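Local coordinates for periplasmic binding protein (PDB 4N01), which probably captures a small solute in the periplasm for uptake by a membrane transporter, as periplasmic binding proteins generally do, at residues A[69-75]-A[90-96]; A[228-232]-A[314-320]; A[114-120]-A[134-140]. One frame throughout, in Å; residues are numbered along the deposited sequence. Where two conformers were deposited one is given.

Contact 1. Residues A[69-75]-A[90-96]; sequences MSQATTE and AFKEEEI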
loop_
_atom_site.group_PDB
_atom_site.type_symbol
_atom_site.label_atom_id
_atom_site.label_comp_id
_atom_site.label_asym_id
_atom_site.label_seq_id
_atom_site.Cartn_x
_atom_site.Cartn_y
_atom_site.Cartn_z
HETATM N N MSE A 69 1.228 -12.559 5.176
HETATM C CA MSE A 69 1.047 -13.111 3.834
HETATM C C MSE A 69 1.306 -12.091 2.723
HETATM O O MSE A 69 1.211 -12.429 1.544
HETATM C CB MSE A 69 -0.383 -13.652 3.680
HETATM C CG MSE A 69 -0.756 -14.751 4.657
HETATM SE SE MSE A 69 0.045 -16.482 4.244
HETATM C CE MSE A 69 -1.260 -17.097 2.910
ATOM N N SER A 70 1.613 -10.847 3.086
ATOM C CA SER A 70 1.808 -9.795 2.081
ATOM C C SER A 70 2.959 -8.886 2.474
ATOM O O SER A 70 3.252 -8.728 3.664
ATOM C CB SER A 70 0.541 -8.948 1.938
ATOM O OG SER A 70 -0.592 -9.773 1.683
ATOM N N GLN A 71 3.608 -8.268 1.492
ATOM C CA GLN A 71 4.741 -7.414 1.826
ATOM C C GLN A 71 4.339 -6.194 2.652
ATOM O O GLN A 71 5.087 -5.772 3.548
ATOM C CB GLN A 71 5.498 -6.967 0.576
ATOM C CG GLN A 71 6.699 -6.093 0.916
ATOM C CD GLN A 71 7.622 -5.875 -0.261
ATOM O OE1 GLN A 71 7.513 -6.558 -1.290
ATOM N NE2 GLN A 71 8.536 -4.913 -0.124
ATOM N N ALA A 72 3.171 -5.629 2.345
ATOM C CA ALA A 72 2.706 -4.430 3.031
ATOM C C ALA A 72 2.512 -4.675 4.529
ATOM O O ALA A 72 2.979 -3.885 5.353
ATOM C CB ALA A 72 1.428 -3.896 2.397
ATOM N N THR A 73 1.853 -5.772 4.889
ATOM C CA THR A 73 1.695 -6.088 6.305
ATOM C C THR A 73 3.016 -6.535 6.933
ATOM O O THR A 73 3.239 -6.328 8.125
ATOM C CB THR A 73 0.596 -7.142 6.549
ATOM O OG1 THR A 73 0.837 -8.275 5.712
ATOM C CG2 THR A 73 -0.798 -6.561 6.243
ATOM N N THR A 74 3.902 -7.143 6.146
ATOM C CA THR A 74 5.248 -7.460 6.645
ATOM C C THR A 74 5.981 -6.191 7.069
ATOM O O THR A 74 6.586 -6.142 8.147
ATOM C CB THR A 74 6.088 -8.210 5.597
ATOM O OG1 THR A 74 5.581 -9.539 5.446
ATOM C CG2 THR A 74 7.565 -8.281 6.018
ATOM N N GLU A 75 5.913 -5.157 6.232
ATOM C CA GLU A 75 6.568 -3.896 6.563
ATOM C C GLU A 75 5.927 -3.218 7.769
ATOM O O GLU A 75 6.637 -2.691 8.626
ATOM C CB GLU A 75 6.683 -2.977 5.324
ATOM C CG GLU A 75 7.571 -3.636 4.254
ATOM C CD GLU A 75 7.857 -2.781 3.022
ATOM O OE1 GLU A 75 7.195 -1.732 2.817
ATOM O OE2 GLU A 75 8.767 -3.170 2.242
ATOM N N ALA A 90 5.579 -13.867 3.607
ATOM C CA ALA A 90 5.326 -14.416 2.280
ATOM C C ALA A 90 5.105 -13.325 1.255
ATOM O O ALA A 90 4.840 -12.166 1.597
ATOM C CB ALA A 90 4.136 -15.351 2.306
ATOM N N PHE A 91 5.225 -13.720 -0.007
ATOM C CA PHE A 91 4.861 -12.885 -1.140
ATOM C C PHE A 91 5.543 -11.514 -1.154
ATOM O O PHE A 91 4.880 -10.482 -1.278
ATOM C CB PHE A 91 3.339 -12.750 -1.230
ATOM C CG PHE A 91 2.812 -12.850 -2.629
ATOM C CD1 PHE A 91 1.774 -13.722 -2.934
ATOM C CD2 PHE A 91 3.361 -12.079 -3.644
ATOM C CE1 PHE A 91 1.295 -13.825 -4.232
ATOM C CE2 PHE A 91 2.885 -12.170 -4.943
ATOM C CZ PHE A 91 1.849 -13.044 -5.236
ATOM N N LYS A 92 6.868 -11.507 -1.035
ATOM C CA LYS A 92 7.630 -10.278 -1.239
ATOM C C LYS A 92 7.439 -9.830 -2.696
ATOM O O LYS A 92 7.562 -10.647 -3.611
ATOM C CB LYS A 92 9.113 -10.535 -0.960
ATOM C CG LYS A 92 10.013 -9.350 -1.290
ATOM C CD LYS A 92 11.468 -9.639 -0.919
ATOM C CE LYS A 92 12.375 -8.493 -1.359
ATOM N NZ LYS A 92 13.782 -8.932 -1.593
ATOM N N GLU A 93 7.128 -8.552 -2.911
ATOM C CA GLU A 93 6.851 -8.039 -4.265
ATOM C C GLU A 93 7.952 -7.155 -4.829
ATOM O O GLU A 93 8.098 -7.026 -6.045
ATOM C CB GLU A 93 5.545 -7.231 -4.282
ATOM C CG GLU A 93 4.297 -8.033 -3.987
ATOM C CD GLU A 93 3.076 -7.152 -3.808
ATOM O OE1 GLU A 93 2.932 -6.154 -4.556
ATOM O OE2 GLU A 93 2.261 -7.450 -2.907
ATOM N N GLU A 94 8.708 -6.518 -3.944
ATOM C CA GLU A 94 9.733 -5.558 -4.352
ATOM C C GLU A 94 10.735 -5.441 -3.221
ATOM O O GLU A 94 10.534 -6.048 -2.166
ATOM C CB GLU A 94 9.098 -4.192 -4.663
ATOM C CG GLU A 94 8.059 -3.721 -3.645
ATOM C CD GLU A 94 7.521 -2.313 -3.928
ATOM O OE1 GLU A 94 8.242 -1.328 -3.634
ATOM O OE2 GLU A 94 6.370 -2.177 -4.430
ATOM N N GLU A 95 11.811 -4.674 -3.432
ATOM C CA GLU A 95 12.827 -4.476 -2.395
ATOM C C GLU A 95 12.183 -4.008 -1.095
ATOM O O GLU A 95 11.334 -3.113 -1.101
ATOM C CB GLU A 95 13.885 -3.451 -2.836
ATOM C CG GLU A 95 15.009 -3.231 -1.810
ATOM C CD GLU A 95 15.861 -1.997 -2.091
ATOM O OE1 GLU A 95 15.340 -1.012 -2.661
ATOM O OE2 GLU A 95 17.058 -2.006 -1.729
ATOM N N ILE A 96 12.583 -4.624 0.012
ATOM C CA ILE A 96 12.067 -4.251 1.327
ATOM C C ILE A 96 12.484 -2.809 1.607
ATOM O O ILE A 96 13.589 -2.405 1.249
ATOM C CB ILE A 96 12.643 -5.179 2.410
ATOM C CG1 ILE A 96 12.236 -6.626 2.106
ATOM C CG2 ILE A 96 12.176 -4.759 3.808
ATOM C CD1 ILE A 96 10.741 -6.820 1.976
HETATM O O HOH W 1 2.616 -9.105 -1.168
HETATM O O HOH W 2 1.876 -5.870 -0.268
HETATM O O HOH W 3 6.382 -10.452 2.874
#

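Contact 2. Residues A[228-232]-A[314-320]; sequences YTTNI and ITPGVRT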
loop_
_atom_site.group_PDB
_atom_site.type_symbol
_atom_site.label_atom_id
_atom_site.label_comp_id
_atom_site.label_asym_id
_atom_site.label_seq_id
_atom_site.Cartn_x
_atom_site.Cartn_y
_atom_site.Cartn_z
ATOM N N TYR A 228 -7.567 4.576 -1.394
ATOM C CA TYR A 228 -6.340 4.994 -0.735
ATOM C C TYR A 228 -5.417 5.870 -1.587
ATOM O O TYR A 228 -5.004 6.956 -1.155
ATOM C CB TYR A 228 -5.587 3.765 -0.216
ATOM C CG TYR A 228 -4.466 4.113 0.716
ATOM C CD1 TYR A 228 -4.713 4.334 2.064
ATOM C CD2 TYR A 228 -3.163 4.227 0.250
ATOM C CE1 TYR A 228 -3.687 4.649 2.932
ATOM C CE2 TYR A 228 -2.124 4.538 1.111
ATOM C CZ TYR A 228 -2.398 4.745 2.448
ATOM O OH TYR A 228 -1.376 5.062 3.309
ATOM N N THR A 229 -5.084 5.414 -2.793
ATOM C CA THR A 229 -4.116 6.133 -3.618
ATOM C C THR A 229 -4.622 7.543 -3.926
ATOM O O THR A 229 -3.875 8.524 -3.846
ATOM C CB THR A 229 -3.845 5.390 -4.941
ATOM O OG1 THR A 229 -3.245 4.115 -4.661
ATOM C CG2 THR A 229 -2.905 6.207 -5.830
ATOM N N THR A 230 -5.899 7.645 -4.263
ATOM C CA THR A 230 -6.500 8.940 -4.547
ATOM C C THR A 230 -6.475 9.833 -3.315
ATOM O O THR A 230 -6.113 11.010 -3.389
ATOM C CB THR A 230 -7.948 8.739 -5.002
ATOM O OG1 THR A 230 -7.933 8.131 -6.300
ATOM C CG2 THR A 230 -8.689 10.069 -5.064
ATOM N N ASN A 231 -6.854 9.271 -2.173
ATOM C CA ASN A 231 -6.950 10.063 -0.953
ATOM C C ASN A 231 -5.621 10.576 -0.408
ATOM O O ASN A 231 -5.558 11.690 0.101
ATOM C CB ASN A 231 -7.716 9.286 0.111
ATOM C CG ASN A 231 -9.167 9.152 -0.241
ATOM O OD1 ASN A 231 -9.734 10.041 -0.888
ATOM N ND2 ASN A 231 -9.783 8.042 0.152
ATOM N N ILE A 232 -4.557 9.786 -0.520
ATOM C CA ILE A 232 -3.261 10.246 -0.017
ATOM C C ILE A 232 -2.654 11.305 -0.949
ATOM O O ILE A 232 -2.025 12.259 -0.492
ATOM C CB ILE A 232 -2.277 9.082 0.229
ATOM C CG1 ILE A 232 -1.999 8.314 -1.068
ATOM C CG2 ILE A 232 -2.852 8.147 1.280
ATOM C CD1 ILE A 232 -0.553 8.065 -1.335
ATOM N N ILE A 314 2.342 4.044 -2.718
ATOM C CA ILE A 314 1.020 4.664 -2.893
ATOM C C ILE A 314 -0.132 3.760 -2.475
ATOM O O ILE A 314 -1.299 4.064 -2.731
ATOM C CB ILE A 314 0.788 5.160 -4.351
ATOM C CG1 ILE A 314 1.033 4.027 -5.356
ATOM C CG2 ILE A 314 1.670 6.356 -4.649
ATOM C CD1 ILE A 314 0.611 4.370 -6.783
ATOM N N THR A 315 0.207 2.640 -1.839
ATOM C CA THR A 315 -0.782 1.738 -1.268
ATOM C C THR A 315 -0.476 1.601 0.235
ATOM O O THR A 315 0.603 2.013 0.683
ATOM C CB THR A 315 -0.770 0.379 -1.984
ATOM O OG1 THR A 315 0.554 -0.157 -1.938
ATOM C CG2 THR A 315 -1.213 0.554 -3.438
ATOM N N PRO A 316 -1.417 1.048 1.019
ATOM C CA PRO A 316 -1.245 1.059 2.478
ATOM C C PRO A 316 0.056 0.399 2.933
ATOM O O PRO A 316 0.488 -0.580 2.324
ATOM C CB PRO A 316 -2.435 0.237 2.965
ATOM C CG PRO A 316 -3.507 0.529 1.949
ATOM C CD PRO A 316 -2.768 0.587 0.635
ATOM N N GLY A 317 0.669 0.935 3.986
ATOM C CA GLY A 317 1.938 0.419 4.478
ATOM C C GLY A 317 2.596 1.443 5.379
ATOM O O GLY A 317 1.911 2.133 6.134
ATOM N N VAL A 318 3.919 1.553 5.302
ATOM C CA VAL A 318 4.650 2.447 6.193
ATOM C C VAL A 318 5.418 3.491 5.403
ATOM O O VAL A 318 6.153 4.283 5.976
ATOM C CB VAL A 318 5.626 1.670 7.097
ATOM C CG1 VAL A 318 4.865 0.665 7.946
ATOM C CG2 VAL A 318 6.680 0.974 6.242
ATOM N N ARG A 319 5.227 3.507 4.082
ATOM C CA ARG A 319 6.041 4.373 3.234
ATOM C C ARG A 319 5.345 5.650 2.801
ATOM O O ARG A 319 5.960 6.477 2.120
ATOM C CB ARG A 319 6.466 3.635 1.965
ATOM C CG ARG A 319 7.125 2.282 2.197
ATOM C CD ARG A 319 7.678 1.804 0.873
ATOM N NE ARG A 319 8.117 0.416 0.924
ATOM C CZ ARG A 319 8.991 -0.116 0.079
ATOM N NH1 ARG A 319 9.550 0.637 -0.869
ATOM N NH2 ARG A 319 9.316 -1.392 0.191
ATOM N N THR A 320 4.070 5.805 3.152
ATOM C CA THR A 320 3.261 6.842 2.512
ATOM C C THR A 320 3.769 8.266 2.664
ATOM O O THR A 320 3.964 8.968 1.667
ATOM C CB THR A 320 1.778 6.812 2.971
ATOM O OG1 THR A 320 1.273 5.479 2.844
ATOM C CG2 THR A 320 0.954 7.740 2.096
#

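Contact 3. Residues A[114-120]-A[134-140]; sequences WPSYEVF and SFSKRAI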
loop_
_atom_site.group_PDB
_atom_site.type_symbol
_atom_site.label_atom_id
_atom_site.label_comp_id
_atom_site.label_asym_id
_atom_site.label_seq_id
_atom_site.Cartn_x
_atom_site.Cartn_y
_atom_site.Cartn_z
ATOM N N TRP A 114 2.524 -17.210 -2.126
ATOM C CA TRP A 114 1.823 -17.699 -0.936
ATOM C C TRP A 114 2.176 -19.150 -0.655
ATOM O O TRP A 114 2.261 -19.960 -1.575
ATOM C CB TRP A 114 0.307 -17.553 -1.075
ATOM C CG TRP A 114 -0.166 -16.135 -1.022
ATOM C CD1 TRP A 114 0.117 -15.207 -0.056
ATOM C CD2 TRP A 114 -1.035 -15.492 -1.955
ATOM N NE1 TRP A 114 -0.515 -14.018 -0.344
ATOM C CE2 TRP A 114 -1.228 -14.169 -1.506
ATOM C CE3 TRP A 114 -1.666 -15.905 -3.137
ATOM C CZ2 TRP A 114 -2.028 -13.256 -2.195
ATOM C CZ3 TRP A 114 -2.457 -15.001 -3.822
ATOM C CH2 TRP A 114 -2.630 -13.688 -3.349
ATOM N N PRO A 115 2.375 -19.484 0.626
ATOM C CA PRO A 115 2.724 -20.865 0.975
ATOM C C PRO A 115 1.501 -21.785 0.924
ATOM O O PRO A 115 0.369 -21.311 1.057
ATOM C CB PRO A 115 3.218 -20.738 2.422
ATOM C CG PRO A 115 2.456 -19.563 2.968
ATOM C CD PRO A 115 2.252 -18.613 1.809
ATOM N N SER A 116 1.730 -23.081 0.734
ATOM C CA SER A 116 0.662 -24.069 0.833
ATOM C C SER A 116 0.174 -24.106 2.274
ATOM O O SER A 116 0.868 -23.638 3.178
ATOM C CB SER A 116 1.171 -25.452 0.439
ATOM O OG SER A 116 2.051 -25.963 1.426
ATOM N N TYR A 117 -1.017 -24.658 2.489
ATOM C CA TYR A 117 -1.566 -24.789 3.839
ATOM C C TYR A 117 -0.590 -25.553 4.737
ATOM O O TYR A 117 -0.399 -25.199 5.898
ATOM C CB TYR A 117 -2.940 -25.476 3.791
ATOM C CG TYR A 117 -3.490 -25.932 5.129
ATOM C CD1 TYR A 117 -4.181 -25.054 5.960
ATOM C CD2 TYR A 117 -3.341 -27.252 5.549
ATOM C CE1 TYR A 117 -4.695 -25.475 7.181
ATOM C CE2 TYR A 117 -3.850 -27.680 6.768
ATOM C CZ TYR A 117 -4.526 -26.787 7.574
ATOM O OH TYR A 117 -5.031 -27.207 8.779
ATOM N N GLU A 118 0.045 -26.581 4.180
ATOM C CA GLU A 118 0.992 -27.414 4.927
ATOM C C GLU A 118 2.226 -26.647 5.405
ATOM O O GLU A 118 2.643 -26.789 6.555
ATOM C CB GLU A 118 1.431 -28.618 4.087
ATOM C CG GLU A 118 0.395 -29.730 3.979
ATOM C CD GLU A 118 -0.744 -29.411 3.017
ATOM O OE1 GLU A 118 -1.730 -30.178 3.010
ATOM O OE2 GLU A 118 -0.656 -28.407 2.268
ATOM N N VAL A 119 2.811 -25.848 4.518
ATOM C CA VAL A 119 3.952 -25.005 4.865
ATOM C C VAL A 119 3.545 -23.936 5.880
ATOM O O VAL A 119 4.281 -23.640 6.829
ATOM C CB VAL A 119 4.543 -24.334 3.609
ATOM C CG1 VAL A 119 5.573 -23.282 3.990
ATOM C CG2 VAL A 119 5.163 -25.384 2.702
ATOM N N PHE A 120 2.366 -23.363 5.675
ATOM C CA PHE A 120 1.823 -22.383 6.603
ATOM C C PHE A 120 1.702 -23.001 7.996
ATOM O O PHE A 120 2.224 -22.457 8.967
ATOM C CB PHE A 120 0.470 -21.886 6.091
ATOM C CG PHE A 120 -0.229 -20.926 7.015
ATOM C CD1 PHE A 120 0.124 -19.586 7.047
ATOM C CD2 PHE A 120 -1.266 -21.362 7.832
ATOM C CE1 PHE A 120 -0.529 -18.702 7.892
ATOM C CE2 PHE A 120 -1.929 -20.477 8.673
ATOM C CZ PHE A 120 -1.556 -19.152 8.707
ATOM N N SER A 134 -5.108 -13.006 0.230
ATOM C CA SER A 134 -4.268 -13.985 0.924
ATOM C C SER A 134 -5.094 -15.053 1.618
ATOM O O SER A 134 -4.590 -16.129 1.939
ATOM C CB SER A 134 -3.414 -13.297 2.006
ATOM O OG SER A 134 -2.678 -12.207 1.475
ATOM N N PHE A 135 -6.359 -14.743 1.877
ATOM C CA PHE A 135 -7.210 -15.637 2.658
ATOM C C PHE A 135 -8.350 -16.179 1.816
ATOM O O PHE A 135 -9.346 -16.679 2.338
ATOM C CB PHE A 135 -7.698 -14.904 3.906
ATOM C CG PHE A 135 -6.569 -14.338 4.726
ATOM C CD1 PHE A 135 -5.797 -15.173 5.527
ATOM C CD2 PHE A 135 -6.245 -12.988 4.657
ATOM C CE1 PHE A 135 -4.736 -14.669 6.265
ATOM C CE2 PHE A 135 -5.179 -12.470 5.401
ATOM C CZ PHE A 135 -4.423 -13.319 6.204
ATOM N N SER A 136 -8.170 -16.087 0.502
ATOM C CA SER A 136 -9.140 -16.584 -0.469
ATOM C C SER A 136 -8.757 -17.983 -0.939
ATOM O O SER A 136 -7.773 -18.556 -0.469
ATOM C CB SER A 136 -9.213 -15.643 -1.671
ATOM O OG SER A 136 -8.001 -15.655 -2.404
ATOM N N LYS A 137 -9.522 -18.523 -1.881
ATOM C CA LYS A 137 -9.247 -19.853 -2.415
ATOM C C LYS A 137 -8.028 -19.871 -3.338
ATOM O O LYS A 137 -7.525 -20.935 -3.694
ATOM C CB LYS A 137 -10.481 -20.399 -3.133
ATOM C CG LYS A 137 -11.680 -20.584 -2.215
ATOM C CD LYS A 137 -12.839 -21.247 -2.943
ATOM C CE LYS A 137 -14.011 -21.506 -2.007
ATOM N NZ LYS A 137 -15.098 -22.273 -2.682
ATOM N N ARG A 138 -7.557 -18.688 -3.717
ATOM C CA ARG A 138 -6.334 -18.558 -4.502
ATOM C C ARG A 138 -5.100 -18.819 -3.644
ATOM O O ARG A 138 -4.002 -19.028 -4.165
ATOM C CB ARG A 138 -6.235 -17.152 -5.093
ATOM C CG ARG A 138 -7.265 -16.835 -6.160
ATOM C CD ARG A 138 -7.004 -15.457 -6.741
ATOM N NE ARG A 138 -5.600 -15.292 -7.115
ATOM C CZ ARG A 138 -4.888 -14.193 -6.886
ATOM N NH1 ARG A 138 -5.450 -13.152 -6.282
ATOM N NH2 ARG A 138 -3.614 -14.132 -7.258
ATOM N N ALA A 139 -5.287 -18.786 -2.328
ATOM C CA ALA A 139 -4.187 -18.973 -1.388
ATOM C C ALA A 139 -4.588 -19.972 -0.303
ATOM O O ALA A 139 -4.720 -21.168 -0.568
ATOM C CB ALA A 139 -3.770 -17.633 -0.782
ATOM N N ILE A 140 -4.790 -19.491 0.918
ATOM C CA ILE A 140 -5.284 -20.356 1.983
ATOM C C ILE A 140 -6.578 -19.794 2.551
ATOM O O ILE A 140 -6.558 -18.765 3.233
ATOM C CB ILE A 140 -4.261 -20.487 3.120
ATOM C CG1 ILE A 140 -2.902 -20.893 2.554
ATOM C CG2 ILE A 140 -4.737 -21.502 4.157
ATOM C CD1 ILE A 140 -1.857 -21.085 3.614
#

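Contact 1. Residues A[69-75]-A[90-96]
Met69, present as selenomethionine, starts the segment, and its CA lies 4.7 Å from the CA of Ala90. Its side chain starts away from 90-96, but its backbone O touches Phe91 CB at 3.5 Å. Ser70 holds the N-cap position without a side-chain capping bond; its OG is bonded to Trp131 N instead. Gln71 is the centre of the contact. Its OE1 accepts from two successive backbone amides, Glu93 N at 2.6 Å and Glu94 N at 2.9 Å. Its NE2 donates to Glu75 OE2 at 2.9 Å and makes weak bonds to Glu94 O at 3.1 Å and Glu95 O at 3.5 Å. The side chain is extended, and its one terminal amide thus holds the bend of the loop. The first turn of the helix is served by water. Water 1 joins Gln71 N, Phe91 O and Glu93 OE2, and water 2 joins Ala72 N to the same carboxylate oxygen. Water 3 links Thr74 OG1 to Ala90 O. At Glu75, OE2 lies 3.6 Å from Ile96 CA and forms a salt bridge with Arg319. The segments lie at the ends of strands 66-68 and 86-90, parallel neighbours joined by helix 71-79 in a beta-alpha-beta crossover. The contact fastens the start of that helix to the loop running to helix 101-104, where Tyr104 covers Thr74, Lys92 and Ile96.

Contact 2. Residues A[228-232]-A[314-320]
Tyr228 lays one face of its ring against Pro316, whose CG sits 3.9 Å from the ring centroid and 11° off the ring normal. This is a CH-pi contact. Pro316 CD also meets Tyr228 CD2 at 3.7 Å. The ring edge is used as well, with Ile314 O lying 3.5 Å from Tyr228 CD2. At the far end of the ring, Tyr228 OH and Thr320 OG1 share a hydrogen bond of 2.7 Å. The tyrosine therefore spans the loop from Ile314 to the first residue of helix 320-332. One residue on, Thr229 OG1 donates to Ile314 O at 2.7 Å. One turn along, Ile232 CD1 fills the space between Ile314 CG2 at 4.3 Å and Thr320 CG2 at 3.8 Å. The contact thus has a polar bond at each of Tyr228 and Thr229, with apolar contacts around them. Trp251 covers Thr229 and Ile314, and Leu165 of helix 165-178 covers Tyr228 and Thr320. Further along the loop, Arg319 forms a salt bridge with Glu75 of helix 71-79. A loop that belongs to one sheet-bearing lobe and reaches the other is consistent with the two-lobed fold of periplasmic binding proteins.

Contact 3. Residues A[114-120]-A[134-140]
The two backbones approach at two points, with CA atoms 6.2 Å apart at Trp114 and Ala139 and 6.1 Å apart at Tyr117 and Ile140. Segment 114-120 enters helix 117-121 through Ser116, whose OG caps it by accepting from Val119 N at 3.2 Å. Segment 134-140 makes a type I beta turn from Ser136 to Ala139, closed by Ala139 N to Ser136 O at 3.1 Å. Ala139 and Ile140 then point at the first segment. Trp114 lies against the end of the turn, and its CE3 lies 3.6 Å from Ala139 CB. Its ring edge meets a face of the Arg138 guanidinium, with Trp114 CZ3 3.7 Å from Arg138 NH2. That arginine also forms a salt bridge with Asp133. Ile140 fills the other end. Its CD1 reaches Pro115 O at 3.4 Å, Tyr117 CA at 3.7 Å and Phe120 CB at 3.5 Å, while Ile140 CG2 lies at the edge of the Tyr117 ring, 4.0 Å from Tyr117 CD1. Met145 of helix 142-147 covers Phe120 and Ile140 further. The contacts between the segments are largely apolar. Their association rests largely on Ala139 against the Trp114 ring and Ile140 against Tyr117, Phe120 and the backbone of 115-117, while each backbone is held locally by its own cap or turn.

How the contacts relate
Following the chain, contact 1 closes first, over 14 residues that complete helix 71-79 and include most of strand 86-90. Contact 3 comes next, closing 13 residues that include strand 127-129. Contact 2 closes last, over 81 residues. The three are in series, so none nests in or crosses another. In space, contact 1 touches both others. Trp114 and Ser134 pack on Met69, Ser70 and Phe91, which joins contacts 1 and 3 among loops of the five-stranded sheet. Arg319 reaches from contact 2 to Glu75 and Glu95, linking that sheet's lobe to the one with the four-stranded sheet. Contacts 2 and 3 do not touch; their nearest atoms are about 12 Å apart.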